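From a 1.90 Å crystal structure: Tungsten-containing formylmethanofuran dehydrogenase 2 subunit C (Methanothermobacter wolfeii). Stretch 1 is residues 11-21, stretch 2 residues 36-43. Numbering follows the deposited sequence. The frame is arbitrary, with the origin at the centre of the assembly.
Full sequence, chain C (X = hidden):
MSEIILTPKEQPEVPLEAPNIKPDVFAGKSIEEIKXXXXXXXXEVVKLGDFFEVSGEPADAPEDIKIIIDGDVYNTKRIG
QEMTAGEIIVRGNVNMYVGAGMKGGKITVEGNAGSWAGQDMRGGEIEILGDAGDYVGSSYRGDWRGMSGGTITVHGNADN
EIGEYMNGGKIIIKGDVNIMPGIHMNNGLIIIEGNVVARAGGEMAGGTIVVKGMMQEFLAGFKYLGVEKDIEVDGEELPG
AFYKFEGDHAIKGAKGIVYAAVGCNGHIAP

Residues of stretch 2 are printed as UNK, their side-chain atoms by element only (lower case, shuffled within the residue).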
# COMPACT_ATOMS: atom_id res chain seq x y z
N GLN C 11 -31.66 -27.29 -38.69
CA GLN C 11 -32.31 -26.61 -37.57
C GLN C 11 -32.63 -25.17 -37.99
O GLN C 11 -31.82 -24.54 -38.66
CB GLN C 11 -31.41 -26.60 -36.33
CG GLN C 11 -31.31 -27.94 -35.62
CD GLN C 11 -32.36 -28.10 -34.54
OE1 GLN C 11 -32.20 -27.59 -33.43
NE2 GLN C 11 -33.42 -28.85 -34.82
N PRO C 12 -33.82 -24.65 -37.63
CA PRO C 12 -34.15 -23.26 -37.99
C PRO C 12 -33.47 -22.23 -37.09
O PRO C 12 -33.06 -22.57 -35.97
CB PRO C 12 -35.68 -23.22 -37.80
CG PRO C 12 -35.95 -24.22 -36.74
CD PRO C 12 -34.90 -25.29 -36.85
N GLU C 13 -33.35 -20.97 -37.57
CA GLU C 13 -32.80 -19.86 -36.76
C GLU C 13 -33.76 -19.44 -35.64
O GLU C 13 -33.30 -19.01 -34.57
CB GLU C 13 -32.47 -18.63 -37.63
CG GLU C 13 -31.23 -18.82 -38.50
CD GLU C 13 -30.56 -17.53 -38.95
OE1 GLU C 13 -31.23 -16.46 -38.94
OE2 GLU C 13 -29.37 -17.59 -39.32
N VAL C 14 -35.08 -19.52 -35.88
CA VAL C 14 -36.10 -19.28 -34.86
C VAL C 14 -36.18 -20.63 -34.15
O VAL C 14 -36.49 -21.61 -34.82
CB VAL C 14 -37.46 -18.87 -35.46
CG1 VAL C 14 -38.55 -18.84 -34.39
CG2 VAL C 14 -37.36 -17.53 -36.16
N PRO C 15 -35.86 -20.75 -32.84
CA PRO C 15 -35.84 -22.10 -32.23
C PRO C 15 -37.15 -22.87 -32.22
O PRO C 15 -38.24 -22.29 -32.31
CB PRO C 15 -35.34 -21.85 -30.80
CG PRO C 15 -34.81 -20.48 -30.78
CD PRO C 15 -35.43 -19.71 -31.89
N LEU C 16 -37.03 -24.20 -32.09
CA LEU C 16 -38.15 -25.11 -31.92
C LEU C 16 -38.33 -25.34 -30.43
O LEU C 16 -37.35 -25.32 -29.68
CB LEU C 16 -37.85 -26.48 -32.57
CG LEU C 16 -37.54 -26.50 -34.08
CD1 LEU C 16 -37.17 -27.90 -34.52
CD2 LEU C 16 -38.73 -26.00 -34.88
N GLU C 17 -39.57 -25.58 -30.00
CA GLU C 17 -39.88 -26.00 -28.61
C GLU C 17 -40.56 -27.34 -28.79
O GLU C 17 -41.60 -27.42 -29.43
CB GLU C 17 -40.80 -25.03 -27.86
CG GLU C 17 -40.24 -23.63 -27.73
CD GLU C 17 -40.76 -22.83 -26.55
OE1 GLU C 17 -40.47 -21.61 -26.49
OE2 GLU C 17 -41.43 -23.41 -25.66
N ALA C 18 -39.95 -28.41 -28.27
CA ALA C 18 -40.45 -29.76 -28.48
C ALA C 18 -40.61 -30.58 -27.20
O ALA C 18 -40.04 -31.68 -27.08
CB ALA C 18 -39.55 -30.47 -29.48
N PRO C 19 -41.46 -30.13 -26.25
CA PRO C 19 -41.72 -30.92 -25.04
C PRO C 19 -42.35 -32.30 -25.31
O PRO C 19 -42.22 -33.19 -24.47
CB PRO C 19 -42.64 -30.02 -24.21
CG PRO C 19 -43.33 -29.17 -25.24
CD PRO C 19 -42.26 -28.88 -26.24
N ASN C 20 -42.98 -32.48 -26.48
CA ASN C 20 -43.57 -33.77 -26.86
C ASN C 20 -42.52 -34.81 -27.28
O ASN C 20 -42.88 -35.97 -27.47
CB ASN C 20 -44.65 -33.61 -27.94
CG ASN C 20 -45.93 -33.00 -27.43
OD1 ASN C 20 -46.29 -33.17 -26.27
ND2 ASN C 20 -46.70 -32.39 -28.31
N ILE C 21 -41.22 -34.43 -27.40
CA ILE C 21 -40.17 -35.42 -27.66
C ILE C 21 -39.84 -36.07 -26.32
O ILE C 21 -39.00 -35.57 -25.56
CB ILE C 21 -38.92 -34.86 -28.37
CG1 ILE C 21 -39.31 -34.34 -29.77
CG2 ILE C 21 -37.83 -35.98 -28.51
CD1 ILE C 21 -38.20 -33.58 -30.52
N UNK C 36 -46.51 -36.87 -36.98
CA UNK C 36 -47.57 -35.86 -36.81
C UNK C 36 -47.60 -35.21 -35.42
O UNK C 36 -48.46 -34.37 -35.19
c UNK C 36 -49.14 -36.77 -38.61
n UNK C 36 -49.93 -37.78 -38.93
c UNK C 36 -48.96 -36.47 -37.14
o UNK C 36 -48.60 -36.07 -39.47
N UNK C 37 -46.66 -35.57 -34.50
CA UNK C 37 -46.60 -34.95 -33.18
C UNK C 37 -46.36 -33.45 -33.35
O UNK C 37 -45.49 -33.05 -34.13
c UNK C 37 -46.02 -37.01 -31.79
c UNK C 37 -45.51 -35.63 -32.28
c UNK C 37 -45.13 -34.75 -31.08
c UNK C 37 -44.96 -37.89 -31.14
N UNK C 38 -47.13 -32.63 -32.63
CA UNK C 38 -46.98 -31.19 -32.74
C UNK C 38 -45.82 -30.65 -31.93
O UNK C 38 -45.58 -31.09 -30.80
c UNK C 38 -50.68 -29.96 -32.91
o UNK C 38 -50.97 -29.72 -31.73
c UNK C 38 -48.27 -30.47 -32.31
c UNK C 38 -49.43 -30.73 -33.28
n UNK C 38 -51.46 -29.57 -33.91
N UNK C 39 -45.11 -29.69 -32.51
CA UNK C 39 -44.04 -28.92 -31.85
C UNK C 39 -44.23 -27.44 -32.23
O UNK C 39 -44.95 -27.14 -33.18
c UNK C 39 -42.62 -29.45 -32.20
c UNK C 39 -40.83 -29.55 -34.04
c UNK C 39 -42.46 -30.92 -31.76
c UNK C 39 -42.27 -29.25 -33.69
N UNK C 40 -43.58 -26.52 -31.50
CA UNK C 40 -43.66 -25.09 -31.83
C UNK C 40 -42.44 -24.66 -32.61
O UNK C 40 -41.33 -25.11 -32.31
c UNK C 40 -46.35 -22.31 -30.89
s UNK C 40 -46.50 -24.10 -30.41
c UNK C 40 -43.72 -24.19 -30.56
c UNK C 40 -44.90 -24.42 -29.66
N UNK C 41 -42.64 -23.80 -33.62
CA UNK C 41 -41.59 -23.13 -34.39
C UNK C 41 -41.95 -21.64 -34.25
O UNK C 41 -42.69 -21.09 -35.07
c UNK C 41 -41.57 -23.58 -35.86
c UNK C 41 -40.52 -22.89 -36.67
c UNK C 41 -39.60 -22.05 -38.44
c UNK C 41 -39.33 -22.36 -36.30
n UNK C 41 -40.68 -22.69 -38.03
n UNK C 41 -38.76 -21.82 -37.42
N UNK C 42 -41.50 -21.04 -33.16
CA UNK C 42 -41.84 -19.66 -32.85
C UNK C 42 -43.33 -19.52 -32.56
O UNK C 42 -43.87 -20.30 -31.77
N UNK C 43 -44.02 -18.63 -33.28
CA UNK C 43 -45.46 -18.42 -33.08
C UNK C 43 -46.37 -19.31 -33.98
O UNK C 43 -47.56 -19.00 -34.14
n UNK C 43 -45.51 -15.00 -34.63
o UNK C 43 -45.31 -17.02 -35.56
c UNK C 43 -45.55 -16.32 -34.58
c UNK C 43 -45.81 -16.93 -33.23
O HOH W 1 -36.62 -20.00 -38.68
O HOH W 2 -44.04 -30.44 -28.51

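Position 36 carries two side-chain carbons, the second bearing one oxygen and one nitrogen. The side chain stays well out of reach of stretch 1, in an exposed loop where a polar amide is at home. The residue is Asn36.

Position 37 has four carbons, forked at the first, with one arm two carbons long. Its CA-to-CB bond points toward stretch 1, and the carbon of the short arm lies 3.4 Å from Asn20 CB. Branching at CB identifies isoleucine, Ile37, and the buried setting suits an aliphatic side chain.

At position 38 three carbons run in line, the third carrying an oxygen and a nitrogen. The end of this side chain leads away from stretch 1, which uses the backbone instead: Asn20 ND2 donates to O of residue 38 at 3.0 Å, and a water accepts from Asn20 N while donating to the same O. This is the longer amide, Gln38; the residue is exposed, so a polar amide can stay in solvent.

Position 39 again shows four carbons forked at the first with one two-carbon arm. The short arm packs 3.7 Å from Ala18 CB, while the tip of the long arm comes to 4.0 Å from Leu16 CD1. These atoms are CG2 and CD1 of Ile39, buried among apolar neighbours. A beta-branched aliphatic residue also fits the extended strand backbone.

Position 40 is an unbranched run of two carbons, a sulfur and a final carbon. It lies on the same face of the sheet as Glu17, with CB 4.1 Å from Glu17 CB; beyond that point both side chains lead away from the opposing stretch. Only methionine provides such a chain. In Met40 all three chi angles are m, a compact conformation of a flexible thioether, and the place is partly exposed.

Position 41 has one carbon followed by a five-membered ring of three carbons and two nitrogens. Its CB is 3.9 Å from Leu16 CD2, a ring carbon lies 3.3 Å from Val14 O, which sits at the ring edge, and a ring nitrogen is 3.4 Å from Pro12 CB. A water near that nitrogen also accepts from Val14 N. This is His41, the atoms being CD2 and NE2; a flat, polar ring serves both apolar packing and water-mediated contact.

Position 42 has no side-chain atoms, and its CA is 3.7 Å from Val14 CG1. It is Gly42: its phi of 67° favours glycine, and an ideal CB would stand 2.9 Å from Val14 CG1, a clash.

Position 43 has two carbons, the second carrying one oxygen and one nitrogen; its CA-to-CB bond points away and it touches nothing on stretch 1. It is Asn43, a polar residue suited to a partly exposed place, and its ND2 is hydrogen-bonded elsewhere in the structure.

The contact is a short antiparallel pairing. Glu17 N donates to Met40 O at 2.9 Å and Met40 N to Glu17 O at 3.0 Å, closing a reciprocal pair. Leu16 and His41 form the adjoining non-hydrogen-bonded pair, their side chains sharing one face. Asn20, in the type I turn from Ala18 to Ile21, extends the polar attachment to Gln38.

Stretch 2 36-43: NIQIMHGN
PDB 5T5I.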